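Local coordinates for coat protein (Sulfolobus turreted icosahedral virus, PDB 2BBD) that forms the major building block of the icosahedral capsid of an archaeal virus, probably through the double jelly-roll fold shared with certain bacterial and eukaryotic viruses, at residues 209-215 and 307-313; 233-239 and 290-296; 283-287 and 316-320. All coordinates share one frame. Residues are numbered along the deposited sequence.

Contact 1: residues 209-215 and 307-313; sequences QIYKRQL and SLYVSYV
This is a buried antiparallel strand pairing with a classic beta bulge, within a sheet of what is probably the second jelly roll of this double jelly-roll coat protein. Strand 303-313 lies between strands 182-193 and 210-219 there, and 270-284 flanks the latter. The axes of 210-215 and 307-313 approach to 4.7 Å at 148°. I210 pairs with Y312, R213 with V310 and L215 with L308 as hydrogen-bonded pairs; Y211-S311 and Q214-Y309 are non-hydrogen-bonded. The register slips by one between Y211 and R213, because K212 (phi/psi -97/-56) and R213 both donate backbone N to V310 O, at 3.0 and 3.2 Å. V310 N returns a bond to R213 O (2.8 Å), and I210 N to Y312 O measures 2.8 Å. I210, R213, L215, L308, V310 and Y312 point to one face. There Y312, chi1 p, lays its ring against I210, whose CB sits 3.9 Å from the ring centroid (CH-pi); Y312 OH hydrogen-bonds D282, and R213 forms a salt bridge with D274. On the other face Y211 and Y309, both chi1 m, form an offset edge-to-face pair, Y211 edge to Y309 face, with centroids 5.3 Å apart and planes at 85°. Q214 NE2 hydrogen-bonds Y233 OH. Two serine hydroxyls donate to glutamines: S307 OG to Q214 OE1 at 2.9 Å and S311 OG to Q209 OE1 at 2.8 Å.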
loop_
_atom_site.group_PDB
_atom_site.type_symbol
_atom_site.label_atom_id
_atom_site.label_comp_id
_atom_site.label_asym_id
_atom_site.label_seq_id
_atom_site.Cartn_x
_atom_site.Cartn_y
_atom_site.Cartn_z
ATOM N N GLN A 209 -14.601 -8.503 0.371
ATOM C CA GLN A 209 -13.196 -8.720 0.679
ATOM C C GLN A 209 -13.011 -8.869 2.184
ATOM O O GLN A 209 -13.914 -8.572 2.967
ATOM C CB GLN A 209 -12.344 -7.550 0.159
ATOM C CG GLN A 209 -12.696 -6.202 0.771
ATOM C CD GLN A 209 -11.939 -5.034 0.135
ATOM O OE1 GLN A 209 -10.917 -4.585 0.654
ATOM N NE2 GLN A 209 -12.442 -4.548 -1.000
ATOM N N ILE A 210 -11.834 -9.342 2.573
ATOM C CA ILE A 210 -11.493 -9.533 3.970
ATOM C C ILE A 210 -10.441 -8.475 4.303
ATOM O O ILE A 210 -9.371 -8.449 3.692
ATOM C CB ILE A 210 -10.932 -10.956 4.184
ATOM C CG1 ILE A 210 -11.997 -11.983 3.771
ATOM C CG2 ILE A 210 -10.537 -11.162 5.636
ATOM C CD1 ILE A 210 -11.486 -13.396 3.620
ATOM N N TYR A 211 -10.763 -7.595 5.256
ATOM C CA TYR A 211 -9.872 -6.506 5.670
ATOM C C TYR A 211 -8.882 -6.908 6.750
ATOM O O TYR A 211 -9.263 -7.362 7.830
ATOM C CB TYR A 211 -10.700 -5.315 6.160
ATOM C CG TYR A 211 -11.491 -4.640 5.066
ATOM C CD1 TYR A 211 -11.055 -3.444 4.496
ATOM C CD2 TYR A 211 -12.666 -5.213 4.574
ATOM C CE1 TYR A 211 -11.768 -2.836 3.464
ATOM C CE2 TYR A 211 -13.385 -4.611 3.544
ATOM C CZ TYR A 211 -12.926 -3.429 2.994
ATOM O OH TYR A 211 -13.621 -2.850 1.956
ATOM N N LYS A 212 -7.601 -6.740 6.456
ATOM C CA LYS A 212 -6.573 -7.082 7.421
ATOM C C LYS A 212 -6.154 -5.815 8.166
ATOM O O LYS A 212 -6.204 -5.761 9.392
ATOM C CB LYS A 212 -5.375 -7.722 6.714
ATOM C CG LYS A 212 -4.244 -8.091 7.651
ATOM C CD LYS A 212 -3.107 -8.783 6.905
ATOM C CE LYS A 212 -1.934 -9.051 7.830
ATOM N NZ LYS A 212 -0.728 -9.535 7.090
ATOM N N ARG A 213 -5.738 -4.791 7.432
ATOM C CA ARG A 213 -5.346 -3.551 8.081
ATOM C C ARG A 213 -5.597 -2.345 7.193
ATOM O O ARG A 213 -5.629 -2.450 5.962
ATOM C CB ARG A 213 -3.877 -3.600 8.505
ATOM C CG ARG A 213 -2.891 -3.678 7.368
ATOM C CD ARG A 213 -1.501 -3.906 7.906
ATOM N NE ARG A 213 -1.478 -5.078 8.775
ATOM C CZ ARG A 213 -0.408 -5.839 8.976
ATOM N NH1 ARG A 213 0.738 -5.554 8.369
ATOM N NH2 ARG A 213 -0.486 -6.896 9.777
ATOM N N GLN A 214 -5.795 -1.200 7.835
ATOM C CA GLN A 214 -6.065 0.030 7.121
ATOM C C GLN A 214 -5.070 1.115 7.479
ATOM O O GLN A 214 -4.887 1.439 8.660
ATOM C CB GLN A 214 -7.471 0.513 7.450
ATOM C CG GLN A 214 -7.899 1.763 6.709
ATOM C CD GLN A 214 -9.148 2.371 7.298
ATOM O OE1 GLN A 214 -9.775 3.252 6.699
ATOM N NE2 GLN A 214 -9.517 1.912 8.491
ATOM N N LEU A 215 -4.419 1.664 6.459
ATOM C CA LEU A 215 -3.474 2.748 6.657
ATOM C C LEU A 215 -4.217 4.025 6.323
ATOM O O LEU A 215 -4.780 4.162 5.240
ATOM C CB LEU A 215 -2.260 2.624 5.734
ATOM C CG LEU A 215 -1.460 3.937 5.606
ATOM C CD1 LEU A 215 -0.935 4.374 6.981
ATOM C CD2 LEU A 215 -0.306 3.753 4.617
ATOM N N SER A 307 -7.060 6.454 2.440
ATOM C CA SER A 307 -7.151 5.162 3.089
ATOM C C SER A 307 -6.616 4.039 2.194
ATOM O O SER A 307 -7.166 3.758 1.123
ATOM C CB SER A 307 -8.604 4.879 3.456
ATOM O OG SER A 307 -8.742 3.597 4.023
ATOM N N LEU A 308 -5.534 3.411 2.637
ATOM C CA LEU A 308 -4.936 2.305 1.898
ATOM C C LEU A 308 -5.334 1.018 2.611
ATOM O O LEU A 308 -4.879 0.734 3.731
ATOM C CB LEU A 308 -3.412 2.453 1.850
ATOM C CG LEU A 308 -2.646 1.489 0.930
ATOM C CD1 LEU A 308 -1.239 2.021 0.700
ATOM C CD2 LEU A 308 -2.594 0.107 1.539
ATOM N N TYR A 309 -6.190 0.247 1.954
ATOM C CA TYR A 309 -6.686 -1.012 2.504
ATOM C C TYR A 309 -5.877 -2.252 2.169
ATOM O O TYR A 309 -5.755 -2.643 1.004
ATOM C CB TYR A 309 -8.115 -1.240 2.036
ATOM C CG TYR A 309 -9.092 -0.245 2.589
ATOM C CD1 TYR A 309 -9.475 -0.293 3.925
ATOM C CD2 TYR A 309 -9.656 0.725 1.771
ATOM C CE1 TYR A 309 -10.407 0.598 4.426
ATOM C CE2 TYR A 309 -10.584 1.619 2.260
ATOM C CZ TYR A 309 -10.959 1.550 3.585
ATOM O OH TYR A 309 -11.896 2.424 4.065
ATOM N N VAL A 310 -5.315 -2.875 3.191
ATOM C CA VAL A 310 -4.581 -4.097 2.958
ATOM C C VAL A 310 -5.596 -5.211 3.191
ATOM O O VAL A 310 -5.813 -5.638 4.323
ATOM C CB VAL A 310 -3.394 -4.244 3.920
ATOM C CG1 VAL A 310 -2.705 -5.562 3.671
ATOM C CG2 VAL A 310 -2.407 -3.089 3.713
ATOM N N SER A 311 -6.230 -5.650 2.106
ATOM C CA SER A 311 -7.242 -6.699 2.153
ATOM C C SER A 311 -6.913 -7.857 1.201
ATOM O O SER A 311 -5.974 -7.780 0.408
ATOM C CB SER A 311 -8.608 -6.119 1.764
ATOM O OG SER A 311 -8.994 -5.051 2.617
ATOM N N TYR A 312 -7.695 -8.930 1.296
ATOM C CA TYR A 312 -7.534 -10.092 0.429
ATOM C C TYR A 312 -8.891 -10.739 0.161
ATOM O O TYR A 312 -9.868 -10.480 0.866
ATOM C CB TYR A 312 -6.571 -11.119 1.031
ATOM C CG TYR A 312 -6.934 -11.610 2.413
ATOM C CD1 TYR A 312 -6.534 -10.905 3.549
ATOM C CD2 TYR A 312 -7.660 -12.790 2.586
ATOM C CE1 TYR A 312 -6.843 -11.360 4.818
ATOM C CE2 TYR A 312 -7.975 -13.259 3.862
ATOM C CZ TYR A 312 -7.565 -12.535 4.972
ATOM O OH TYR A 312 -7.885 -12.966 6.238
ATOM N N VAL A 313 -8.940 -11.571 -0.871
ATOM C CA VAL A 313 -10.168 -12.241 -1.258
ATOM C C VAL A 313 -9.868 -13.694 -1.567
ATOM O O VAL A 313 -8.797 -14.017 -2.090
ATOM C CB VAL A 313 -10.776 -11.601 -2.531
ATOM C CG1 VAL A 313 -11.970 -12.421 -3.013
ATOM C CG2 VAL A 313 -11.195 -10.176 -2.252
#

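Contact 2: residues 233-239 and 290-296; sequences YELKIVR and SDSIEYD
Two central strands of a four-stranded antiparallel sheet, probably the second sheet of a jelly roll, pair here: the axes of 233-237 and 293-296 approach to 4.5 Å, with their directions at 165°. Y233, chi1 t, brings OH to 3.6 Å from Y295 CB and bonds Q214 on the facing sheet. E234 makes a hydrogen-bonded pair with D296: E234 N donates to D296 O at 2.9 Å and D296 N to E234 O at 2.6 Å. Their carboxylates share a face as like charges close together, not bonded, with E234 OE2 3.8 Å from D296 OD1. L235 opposes Y295 in a non-hydrogen-bonded pair, its CD1 3.7 Å from I293 CG2. K236 restores the hydrogen-bonded pattern with E294: K236 N to E294 O is 3.0 Å and E294 N to K236 O 3.1 Å; E294 OE1 bonds H201. I237, chi1 and chi2 both m, meets I293 on the L235 face, I237 CD1 to I293 CG1 being 3.4 Å. Beyond the strand, V238 N continues the ladder to S292 O at 2.8 Å, and V238 CG2 packs on E294 CD at 3.5 Å. D291 turns the chain with positive phi/psi (53/43). R239 extends over this turn, its NH1 making a weak hydrogen bond to D291 O at 3.1 Å.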
loop_
_atom_site.group_PDB
_atom_site.type_symbol
_atom_site.label_atom_id
_atom_site.label_comp_id
_atom_site.label_asym_id
_atom_site.label_seq_id
_atom_site.Cartn_x
_atom_site.Cartn_y
_atom_site.Cartn_z
ATOM N N TYR A 233 -10.320 8.435 15.792
ATOM C CA TYR A 233 -10.678 7.499 14.727
ATOM C C TYR A 233 -11.813 6.626 15.240
ATOM O O TYR A 233 -11.802 6.183 16.386
ATOM C CB TYR A 233 -9.495 6.601 14.350
ATOM C CG TYR A 233 -9.873 5.477 13.405
ATOM C CD1 TYR A 233 -9.802 5.644 12.022
ATOM C CD2 TYR A 233 -10.324 4.247 13.899
ATOM C CE1 TYR A 233 -10.168 4.616 11.152
ATOM C CE2 TYR A 233 -10.696 3.211 13.032
ATOM C CZ TYR A 233 -10.613 3.405 11.666
ATOM O OH TYR A 233 -10.970 2.393 10.809
ATOM N N GLU A 234 -12.778 6.353 14.374
ATOM C CA GLU A 234 -13.927 5.560 14.768
ATOM C C GLU A 234 -14.377 4.600 13.666
ATOM O O GLU A 234 -14.561 5.011 12.518
ATOM C CB GLU A 234 -15.066 6.515 15.122
ATOM C CG GLU A 234 -16.254 5.907 15.833
ATOM C CD GLU A 234 -17.351 6.939 16.076
ATOM O OE1 GLU A 234 -17.016 8.119 16.313
ATOM O OE2 GLU A 234 -18.541 6.568 16.035
ATOM N N LEU A 235 -14.526 3.324 14.019
ATOM C CA LEU A 235 -15.006 2.306 13.087
ATOM C C LEU A 235 -16.371 1.930 13.647
ATOM O O LEU A 235 -16.472 1.353 14.736
ATOM C CB LEU A 235 -14.092 1.079 13.069
ATOM C CG LEU A 235 -14.525 0.047 12.021
ATOM C CD1 LEU A 235 -14.355 0.647 10.620
ATOM C CD2 LEU A 235 -13.709 -1.241 12.165
ATOM N N LYS A 236 -17.420 2.255 12.903
ATOM C CA LYS A 236 -18.771 2.008 13.382
ATOM C C LYS A 236 -19.682 1.199 12.463
ATOM O O LYS A 236 -19.676 1.379 11.242
ATOM C CB LYS A 236 -19.421 3.364 13.688
ATOM C CG LYS A 236 -20.845 3.326 14.209
ATOM C CD LYS A 236 -21.375 4.754 14.325
ATOM C CE LYS A 236 -22.782 4.808 14.900
ATOM N NZ LYS A 236 -23.285 6.222 14.974
ATOM N N ILE A 237 -20.460 0.306 13.070
ATOM C CA ILE A 237 -21.419 -0.519 12.343
ATOM C C ILE A 237 -22.671 0.346 12.269
ATOM O O ILE A 237 -23.269 0.663 13.296
ATOM C CB ILE A 237 -21.765 -1.827 13.119
ATOM C CG1 ILE A 237 -20.488 -2.591 13.480
ATOM C CG2 ILE A 237 -22.682 -2.715 12.277
ATOM C CD1 ILE A 237 -19.633 -2.975 12.298
ATOM N N VAL A 238 -23.060 0.737 11.061
ATOM C CA VAL A 238 -24.231 1.584 10.873
ATOM C C VAL A 238 -25.508 0.798 10.581
ATOM O O VAL A 238 -26.611 1.286 10.834
ATOM C CB VAL A 238 -24.002 2.590 9.721
ATOM C CG1 VAL A 238 -25.268 3.393 9.460
ATOM C CG2 VAL A 238 -22.857 3.526 10.072
ATOM N N ARG A 239 -25.364 -0.411 10.043
ATOM C CA ARG A 239 -26.533 -1.222 9.714
ATOM C C ARG A 239 -27.086 -1.908 10.952
ATOM O O ARG A 239 -26.395 -2.697 11.604
ATOM C CB ARG A 239 -26.188 -2.260 8.642
ATOM C CG ARG A 239 -27.359 -3.160 8.265
ATOM C CD ARG A 239 -27.136 -3.894 6.940
ATOM N NE ARG A 239 -27.724 -3.189 5.797
ATOM C CZ ARG A 239 -27.266 -2.043 5.293
ATOM N NH1 ARG A 239 -26.202 -1.457 5.827
ATOM N NH2 ARG A 239 -27.875 -1.481 4.255
ATOM N N SER A 290 -23.702 -3.879 1.787
ATOM C CA SER A 290 -22.939 -2.677 1.502
ATOM C C SER A 290 -23.357 -1.556 2.456
ATOM O O SER A 290 -24.430 -1.612 3.055
ATOM C CB SER A 290 -23.167 -2.246 0.053
ATOM O OG SER A 290 -24.522 -1.896 -0.158
ATOM N N ASP A 291 -22.497 -0.553 2.608
ATOM C CA ASP A 291 -22.775 0.587 3.479
ATOM C C ASP A 291 -23.165 0.194 4.900
ATOM O O ASP A 291 -24.083 0.775 5.483
ATOM C CB ASP A 291 -23.885 1.432 2.863
ATOM C CG ASP A 291 -23.556 1.873 1.461
ATOM O OD1 ASP A 291 -24.455 2.388 0.766
ATOM O OD2 ASP A 291 -22.386 1.710 1.056
ATOM N N SER A 292 -22.465 -0.779 5.465
ATOM C CA SER A 292 -22.776 -1.234 6.812
ATOM C C SER A 292 -21.708 -0.870 7.834
ATOM O O SER A 292 -21.983 -0.801 9.031
ATOM C CB SER A 292 -22.996 -2.745 6.801
ATOM O OG SER A 292 -24.086 -3.073 5.957
ATOM N N ILE A 293 -20.486 -0.647 7.366
ATOM C CA ILE A 293 -19.399 -0.279 8.258
ATOM C C ILE A 293 -18.663 0.915 7.668
ATOM O O ILE A 293 -18.266 0.904 6.504
ATOM C CB ILE A 293 -18.418 -1.448 8.467
ATOM C CG1 ILE A 293 -19.192 -2.704 8.889
ATOM C CG2 ILE A 293 -17.411 -1.087 9.551
ATOM C CD1 ILE A 293 -18.312 -3.922 9.178
ATOM N N GLU A 294 -18.503 1.950 8.484
ATOM C CA GLU A 294 -17.842 3.182 8.080
ATOM C C GLU A 294 -16.671 3.486 8.997
ATOM O O GLU A 294 -16.605 2.984 10.123
ATOM C CB GLU A 294 -18.827 4.349 8.184
ATOM C CG GLU A 294 -19.488 4.433 9.567
ATOM C CD GLU A 294 -20.209 5.744 9.840
ATOM O OE1 GLU A 294 -20.746 6.359 8.890
ATOM O OE2 GLU A 294 -20.256 6.154 11.020
ATOM N N TYR A 295 -15.733 4.291 8.510
ATOM C CA TYR A 295 -14.633 4.724 9.359
ATOM C C TYR A 295 -14.805 6.244 9.405
ATOM O O TYR A 295 -15.128 6.876 8.394
ATOM C CB TYR A 295 -13.266 4.270 8.817
ATOM C CG TYR A 295 -12.624 5.102 7.729
ATOM C CD1 TYR A 295 -11.826 6.196 8.044
ATOM C CD2 TYR A 295 -12.752 4.743 6.385
ATOM C CE1 TYR A 295 -11.164 6.913 7.048
ATOM C CE2 TYR A 295 -12.097 5.449 5.388
ATOM C CZ TYR A 295 -11.306 6.530 5.723
ATOM O OH TYR A 295 -10.669 7.240 4.731
ATOM N N ASP A 296 -14.646 6.811 10.597
ATOM C CA ASP A 296 -14.836 8.241 10.814
ATOM C C ASP A 296 -13.614 8.890 11.440
ATOM O O ASP A 296 -12.846 8.243 12.152
ATOM C CB ASP A 296 -16.034 8.462 11.744
ATOM C CG ASP A 296 -17.238 7.614 11.366
ATOM O OD1 ASP A 296 -17.931 7.130 12.285
ATOM O OD2 ASP A 296 -17.498 7.437 10.158
#

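Contact 3: residues 283-287 and 316-320; sequences LDLTH and YYDQL
Two side-chain hydrogen bonds join the end of strand 270-284 and the loop that follows it to the start of helix 317-321. In the shorter, Y317 OH donates to D284 OD2 at 2.5 Å; in the other, H287 NE2 donates to D318 OD2 at 2.9 Å with an N-H...O angle of 150°, a His-carboxylate pair. The carboxylate of D284 (chi1 t) also organises its own segment. D284 OD1 accepts from T286 N at 2.8 Å, which defines an Asx turn, and from T286 OG1 at 2.7 Å, so that one oxygen shapes the turn while the other takes the tyrosine hydroxyl. Within this turn L285 has phi/psi -111/23 and T286 -48/-46, and the side chains of D284, T286 and H287 all start toward the helix. Y317, chi1 t and chi2 83°, reaches across to meet all three. T286, chi1 m, lies over one face of the Y317 ring: T286 CG2 is 3.8 Å from the centroid of that ring and 11° off its normal, a CH-pi contact, and T286 OG1 is 3.5 Å from Y317 CE1. The H287 ring, chi1 m, sits obliquely beside Y317, with centroids 5.3 Å apart, planes at 71°, and H287 CD2 3.5 Å from Y317 CE2. Side chains thus span the gap, since the nearest CA atoms, those of T286 and Y317, remain 8.2 Å apart and only 208 Å² is buried. Y316 occupies the N-cap position, its OH bonded to D173. This surface contact ties the helix following strand 303-313 to the edge strand 270-284, whose neighbour 210-219 also packs through I210 on D284 and T286.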
loop_
_atom_site.group_PDB
_atom_site.type_symbol
_atom_site.label_atom_id
_atom_site.label_comp_id
_atom_site.label_asym_id
_atom_site.label_seq_id
_atom_site.Cartn_x
_atom_site.Cartn_y
_atom_site.Cartn_z
ATOM N N LEU A 283 -11.309 -8.643 9.564
ATOM C CA LEU A 283 -12.683 -8.253 9.302
ATOM C C LEU A 283 -13.140 -8.838 7.968
ATOM O O LEU A 283 -12.814 -8.312 6.900
ATOM C CB LEU A 283 -12.787 -6.728 9.268
ATOM C CG LEU A 283 -14.190 -6.151 9.131
ATOM C CD1 LEU A 283 -15.049 -6.648 10.290
ATOM C CD2 LEU A 283 -14.122 -4.631 9.124
ATOM N N ASP A 284 -13.905 -9.922 8.034
ATOM C CA ASP A 284 -14.389 -10.593 6.832
ATOM C C ASP A 284 -15.731 -10.068 6.351
ATOM O O ASP A 284 -16.775 -10.369 6.928
ATOM C CB ASP A 284 -14.478 -12.100 7.089
ATOM C CG ASP A 284 -15.057 -12.868 5.911
ATOM O OD1 ASP A 284 -15.348 -12.254 4.864
ATOM O OD2 ASP A 284 -15.220 -14.100 6.035
ATOM N N LEU A 285 -15.704 -9.295 5.274
ATOM C CA LEU A 285 -16.925 -8.739 4.723
ATOM C C LEU A 285 -17.261 -9.358 3.370
ATOM O O LEU A 285 -17.981 -8.756 2.572
ATOM C CB LEU A 285 -16.787 -7.225 4.577
ATOM C CG LEU A 285 -16.470 -6.431 5.850
ATOM C CD1 LEU A 285 -16.585 -4.948 5.531
ATOM C CD2 LEU A 285 -17.432 -6.797 6.985
ATOM N N THR A 286 -16.749 -10.563 3.122
ATOM C CA THR A 286 -16.983 -11.247 1.849
ATOM C C THR A 286 -18.443 -11.249 1.403
ATOM O O THR A 286 -18.738 -10.970 0.242
ATOM C CB THR A 286 -16.490 -12.706 1.895
ATOM O OG1 THR A 286 -15.106 -12.732 2.263
ATOM C CG2 THR A 286 -16.647 -13.364 0.528
ATOM N N HIS A 287 -19.359 -11.559 2.311
ATOM C CA HIS A 287 -20.774 -11.584 1.956
ATOM C C HIS A 287 -21.610 -10.573 2.740
ATOM O O HIS A 287 -22.836 -10.674 2.796
ATOM C CB HIS A 287 -21.339 -12.996 2.153
ATOM C CG HIS A 287 -20.786 -14.009 1.194
ATOM N ND1 HIS A 287 -20.939 -13.902 -0.171
ATOM C CD2 HIS A 287 -20.096 -15.156 1.407
ATOM C CE1 HIS A 287 -20.368 -14.938 -0.760
ATOM N NE2 HIS A 287 -19.850 -15.716 0.175
ATOM N N TYR A 316 -12.408 -18.886 -4.054
ATOM C CA TYR A 316 -13.262 -20.050 -3.837
ATOM C C TYR A 316 -13.754 -20.071 -2.391
ATOM O O TYR A 316 -13.885 -21.134 -1.779
ATOM C CB TYR A 316 -12.478 -21.332 -4.139
ATOM C CG TYR A 316 -11.866 -21.329 -5.519
ATOM C CD1 TYR A 316 -10.479 -21.322 -5.691
ATOM C CD2 TYR A 316 -12.670 -21.275 -6.655
ATOM C CE1 TYR A 316 -9.913 -21.255 -6.964
ATOM C CE2 TYR A 316 -12.113 -21.206 -7.930
ATOM C CZ TYR A 316 -10.736 -21.196 -8.075
ATOM O OH TYR A 316 -10.193 -21.110 -9.337
ATOM N N TYR A 317 -14.013 -18.879 -1.858
ATOM C CA TYR A 317 -14.485 -18.690 -0.488
ATOM C C TYR A 317 -15.525 -19.733 -0.070
ATOM O O TYR A 317 -15.316 -20.489 0.874
ATOM C CB TYR A 317 -15.093 -17.292 -0.355
ATOM C CG TYR A 317 -15.506 -16.924 1.051
ATOM C CD1 TYR A 317 -14.573 -16.438 1.966
ATOM C CD2 TYR A 317 -16.833 -17.061 1.469
ATOM C CE1 TYR A 317 -14.950 -16.091 3.259
ATOM C CE2 TYR A 317 -17.218 -16.719 2.763
ATOM C CZ TYR A 317 -16.271 -16.236 3.649
ATOM O OH TYR A 317 -16.638 -15.888 4.925
ATOM N N ASP A 318 -16.644 -19.753 -0.786
ATOM C CA ASP A 318 -17.741 -20.677 -0.512
ATOM C C ASP A 318 -17.294 -22.132 -0.383
ATOM O O ASP A 318 -17.497 -22.750 0.662
ATOM C CB ASP A 318 -18.812 -20.535 -1.596
ATOM C CG ASP A 318 -19.488 -19.180 -1.555
ATOM O OD1 ASP A 318 -20.134 -18.792 -2.550
ATOM O OD2 ASP A 318 -19.377 -18.498 -0.514
ATOM N N GLN A 319 -16.688 -22.677 -1.434
ATOM C CA GLN A 319 -16.210 -24.054 -1.393
ATOM C C GLN A 319 -15.448 -24.342 -0.099
ATOM O O GLN A 319 -15.722 -25.335 0.580
ATOM C CB GLN A 319 -15.302 -24.351 -2.594
ATOM C CG GLN A 319 -16.025 -24.418 -3.929
ATOM C CD GLN A 319 -15.159 -25.008 -5.031
ATOM O OE1 GLN A 319 -14.185 -24.396 -5.473
ATOM N NE2 GLN A 319 -15.507 -26.210 -5.475
ATOM N N LEU A 320 -14.499 -23.474 0.245
ATOM C CA LEU A 320 -13.708 -23.656 1.459
ATOM C C LEU A 320 -14.566 -23.658 2.717
ATOM O O LEU A 320 -14.208 -24.276 3.722
ATOM C CB LEU A 320 -12.654 -22.557 1.578
ATOM C CG LEU A 320 -11.467 -22.634 0.615
ATOM C CD1 LEU A 320 -10.675 -21.343 0.690
ATOM C CD2 LEU A 320 -10.587 -23.824 0.967
#

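How the contacts relate
Contacts 1 and 2 represent facing sheets, their centres 15 Å apart, and contact 2 is nested along the chain inside the loop closed by contact 1. Y233, Y295 and Y309 meet between the sheets, with Q214: Q214 NE2 and Y233 OH are 2.8 Å apart, a probable hydrogen bond, while Y309 OH comes to 3.3 Å from Y295 CE2. Contact 3 (centres 14 Å apart) touches contact 1 where strand 270-284, the neighbour of 210-219, ends, with Y211 N 2.7 Å from L283 O and Q209 O 3.0 Å from L285 N. Contacts 2 and 3 have centres 20 Å apart but touch through I293 CD1 and L285 CD2 at 3.7 Å. A bound MPD, probably from crystallisation, lies about 3 Å from the K212 side chain of contact 1.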